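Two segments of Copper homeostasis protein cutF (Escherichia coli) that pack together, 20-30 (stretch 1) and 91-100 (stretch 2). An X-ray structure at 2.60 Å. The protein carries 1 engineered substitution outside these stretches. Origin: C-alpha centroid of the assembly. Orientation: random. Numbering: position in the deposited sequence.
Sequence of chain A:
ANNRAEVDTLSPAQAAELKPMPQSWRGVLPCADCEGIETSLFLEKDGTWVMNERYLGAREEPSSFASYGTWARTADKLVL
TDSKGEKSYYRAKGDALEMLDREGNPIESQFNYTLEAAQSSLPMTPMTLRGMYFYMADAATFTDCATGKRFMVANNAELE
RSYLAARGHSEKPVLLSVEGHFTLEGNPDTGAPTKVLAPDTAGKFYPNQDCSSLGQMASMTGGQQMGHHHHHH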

# COMPACT_ATOMS: atom_id res chain seq x y z
N PRO A 20 -36.44 -7.42 -10.07
CA PRO A 20 -35.16 -7.05 -10.74
C PRO A 20 -34.06 -6.80 -9.70
O PRO A 20 -33.90 -5.67 -9.20
CB PRO A 20 -35.36 -5.80 -11.60
N MSE A 21 -33.29 -7.84 -9.38
CA MSE A 21 -32.22 -7.74 -8.38
C MSE A 21 -31.48 -9.08 -8.30
O MSE A 21 -32.08 -10.14 -8.49
CB MSE A 21 -32.84 -7.40 -7.00
CG MSE A 21 -31.86 -7.35 -5.82
SE MSE A 21 -32.74 -7.18 -4.08
CE MSE A 21 -33.32 -9.02 -3.91
N PRO A 22 -30.16 -9.05 -8.02
CA PRO A 22 -29.36 -10.27 -7.92
C PRO A 22 -29.80 -11.08 -6.70
O PRO A 22 -30.52 -10.57 -5.85
CB PRO A 22 -27.94 -9.75 -7.78
CG PRO A 22 -28.14 -8.44 -7.09
CD PRO A 22 -29.32 -7.86 -7.80
N GLN A 23 -29.37 -12.33 -6.61
CA GLN A 23 -29.78 -13.14 -5.48
C GLN A 23 -28.66 -13.79 -4.66
O GLN A 23 -28.92 -14.62 -3.79
CB GLN A 23 -30.80 -14.19 -5.94
CG GLN A 23 -30.25 -15.32 -6.79
CD GLN A 23 -31.33 -16.35 -7.12
OE1 GLN A 23 -31.04 -17.45 -7.59
NE2 GLN A 23 -32.59 -15.98 -6.88
N SER A 24 -27.42 -13.39 -4.92
CA SER A 24 -26.30 -13.95 -4.18
C SER A 24 -25.23 -12.88 -3.94
O SER A 24 -24.76 -12.25 -4.88
CB SER A 24 -25.72 -15.14 -4.96
OG SER A 24 -24.71 -15.77 -4.21
N TRP A 25 -24.84 -12.69 -2.68
CA TRP A 25 -23.85 -11.67 -2.33
C TRP A 25 -22.68 -12.20 -1.51
O TRP A 25 -22.86 -12.97 -0.58
CB TRP A 25 -24.51 -10.54 -1.54
CG TRP A 25 -25.32 -9.58 -2.37
CD1 TRP A 25 -24.87 -8.49 -3.07
CD2 TRP A 25 -26.72 -9.66 -2.63
NE1 TRP A 25 -25.91 -7.89 -3.74
CE2 TRP A 25 -27.05 -8.59 -3.49
CE3 TRP A 25 -27.73 -10.54 -2.22
CZ2 TRP A 25 -28.35 -8.37 -3.94
CZ3 TRP A 25 -29.01 -10.32 -2.67
CH2 TRP A 25 -29.32 -9.24 -3.53
N ARG A 26 -21.47 -11.75 -1.85
CA ARG A 26 -20.28 -12.17 -1.12
C ARG A 26 -19.51 -10.94 -0.70
O ARG A 26 -19.68 -9.87 -1.28
CB ARG A 26 -19.34 -13.03 -1.98
CG ARG A 26 -19.97 -14.13 -2.79
CD ARG A 26 -20.94 -14.96 -1.98
NE ARG A 26 -21.59 -15.89 -2.88
CZ ARG A 26 -21.12 -17.09 -3.17
NH1 ARG A 26 -19.98 -17.50 -2.60
NH2 ARG A 26 -21.75 -17.86 -4.05
N GLY A 27 -18.62 -11.12 0.27
CA GLY A 27 -17.80 -10.04 0.76
C GLY A 27 -17.16 -10.41 2.09
O GLY A 27 -17.65 -11.31 2.79
N VAL A 28 -16.07 -9.75 2.44
CA VAL A 28 -15.41 -10.03 3.70
C VAL A 28 -15.57 -8.81 4.58
O VAL A 28 -15.15 -7.70 4.22
CB VAL A 28 -13.92 -10.29 3.53
CG1 VAL A 28 -13.36 -10.76 4.85
CG2 VAL A 28 -13.68 -11.31 2.44
N LEU A 29 -16.16 -9.01 5.75
CA LEU A 29 -16.40 -7.90 6.65
C LEU A 29 -15.40 -7.85 7.79
O LEU A 29 -14.76 -8.86 8.11
CB LEU A 29 -17.82 -8.00 7.19
CG LEU A 29 -18.97 -7.93 6.19
CD1 LEU A 29 -20.27 -8.35 6.87
CD2 LEU A 29 -19.09 -6.53 5.65
N PRO A 30 -15.22 -6.67 8.40
CA PRO A 30 -14.29 -6.49 9.51
C PRO A 30 -14.62 -7.35 10.71
O PRO A 30 -15.77 -7.52 11.07
CB PRO A 30 -14.40 -5.00 9.80
CG PRO A 30 -15.74 -4.65 9.32
CD PRO A 30 -15.81 -5.38 8.02
N ARG A 91 -30.09 -2.35 1.87
CA ARG A 91 -30.55 -1.48 0.79
C ARG A 91 -29.70 -1.93 -0.39
O ARG A 91 -28.48 -1.82 -0.34
CB ARG A 91 -30.25 -0.02 1.11
CG ARG A 91 -30.51 0.93 -0.05
CD ARG A 91 -30.44 2.39 0.40
NE ARG A 91 -29.11 2.75 0.89
CZ ARG A 91 -28.84 3.84 1.61
NH1 ARG A 91 -29.81 4.69 1.93
NH2 ARG A 91 -27.59 4.07 2.02
N ALA A 92 -30.33 -2.43 -1.44
CA ALA A 92 -29.54 -2.89 -2.58
C ALA A 92 -29.34 -1.81 -3.66
O ALA A 92 -30.23 -1.57 -4.46
CB ALA A 92 -30.18 -4.12 -3.19
N LYS A 93 -28.17 -1.17 -3.67
CA LYS A 93 -27.87 -0.14 -4.67
C LYS A 93 -26.91 -0.65 -5.75
O LYS A 93 -25.69 -0.46 -5.67
CB LYS A 93 -27.27 1.10 -3.98
N GLY A 94 -27.47 -1.29 -6.78
CA GLY A 94 -26.64 -1.80 -7.86
C GLY A 94 -26.18 -3.23 -7.61
O GLY A 94 -27.00 -4.14 -7.50
N ASP A 95 -24.87 -3.43 -7.53
CA ASP A 95 -24.32 -4.75 -7.27
C ASP A 95 -23.98 -4.83 -5.79
O ASP A 95 -23.56 -5.88 -5.30
CB ASP A 95 -23.05 -4.98 -8.07
CG ASP A 95 -23.30 -4.96 -9.56
OD1 ASP A 95 -24.17 -5.72 -10.02
OD2 ASP A 95 -22.61 -4.18 -10.26
N ALA A 96 -24.17 -3.71 -5.10
CA ALA A 96 -23.86 -3.63 -3.68
C ALA A 96 -25.07 -3.88 -2.80
O ALA A 96 -26.18 -3.55 -3.18
CB ALA A 96 -23.29 -2.26 -3.37
N LEU A 97 -24.84 -4.47 -1.64
CA LEU A 97 -25.90 -4.73 -0.67
C LEU A 97 -25.39 -4.06 0.61
O LEU A 97 -24.42 -4.53 1.20
CB LEU A 97 -26.08 -6.23 -0.42
CG LEU A 97 -27.49 -6.84 -0.33
CD1 LEU A 97 -27.54 -7.83 0.80
CD2 LEU A 97 -28.53 -5.77 -0.12
N GLU A 98 -26.03 -2.97 1.02
CA GLU A 98 -25.62 -2.24 2.20
C GLU A 98 -26.34 -2.62 3.48
O GLU A 98 -27.56 -2.70 3.50
CB GLU A 98 -25.84 -0.76 2.01
CG GLU A 98 -25.07 -0.15 0.88
CD GLU A 98 -25.03 1.37 1.01
OE1 GLU A 98 -24.20 1.88 1.80
OE2 GLU A 98 -25.84 2.04 0.32
N MSE A 99 -25.59 -2.84 4.55
CA MSE A 99 -26.19 -3.17 5.82
C MSE A 99 -26.68 -1.89 6.47
O MSE A 99 -25.94 -0.91 6.56
CB MSE A 99 -25.17 -3.83 6.73
CG MSE A 99 -24.64 -5.14 6.22
SE MSE A 99 -23.83 -6.09 7.69
CE MSE A 99 -25.12 -5.64 9.06
N LEU A 100 -27.93 -1.90 6.94
CA LEU A 100 -28.49 -0.71 7.58
C LEU A 100 -29.07 -0.98 8.97
O LEU A 100 -29.24 -2.14 9.37
CB LEU A 100 -29.62 -0.15 6.72
CG LEU A 100 -29.51 -0.11 5.21
CD1 LEU A 100 -30.86 0.30 4.65
CD2 LEU A 100 -28.44 0.88 4.78

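Stretch 1 enters the contact as a loop and becomes a strand at Ser24. It lies against a hairpin formed by stretch 2. The strand 24-30 and the strand 96-100 cross at 66°, with axes 8.2 Å apart at their closest approach. The contact is carried largely by apolar side chains: Met21 with Ala92, Trp25 with Leu97, and Leu29 with Met99. It is small, burying 304 Å² in total.

Pro20 is poorly ordered and does not reach stretch 2. Met21, a selenomethionine, sends its side chain alongside Ala92: SE of Met21 lies 4.1 Å from CB of Ala92. Met21 is also poorly ordered, so this distance should be read with caution. Pro22 sits near the hairpin turn, with its CD 4.4 Å from O of Gly94. That turn is type II', from Lys93 to Ala96. Gly94 has phi/psi of 91/-119°, where a CB would jam against the carbonyl O of Lys93.

Gln23 and Ser24 make no contact with stretch 2. Trp25 is the centre of the interface and has the largest covered area, 85 Å². Its CA-to-CB bond points toward stretch 2, as does that of Leu97 toward stretch 1. Leu97 covers one face of the indole: its CG is 3.6 Å from CE2 of Trp25. CG of Leu97 stands 3.7 Å from the centroid of the five-membered ring of Trp25, 14° off the normal, a CH-pi contact. At the ring edge, NE1 of Trp25 is 3.5 Å from the backbone O of Asp95.

Arg26, Gly27 and Val28 make no contact across the interface. Arg26 NE instead gives a weak hydrogen bond to Ser24 OG, at 3.4 Å. The CA-to-CB bond of Leu29 points toward stretch 2 again. CD1 of Leu29 lies 4.3 Å from SE of Met99, also a selenomethionine. Pro30 makes no contact.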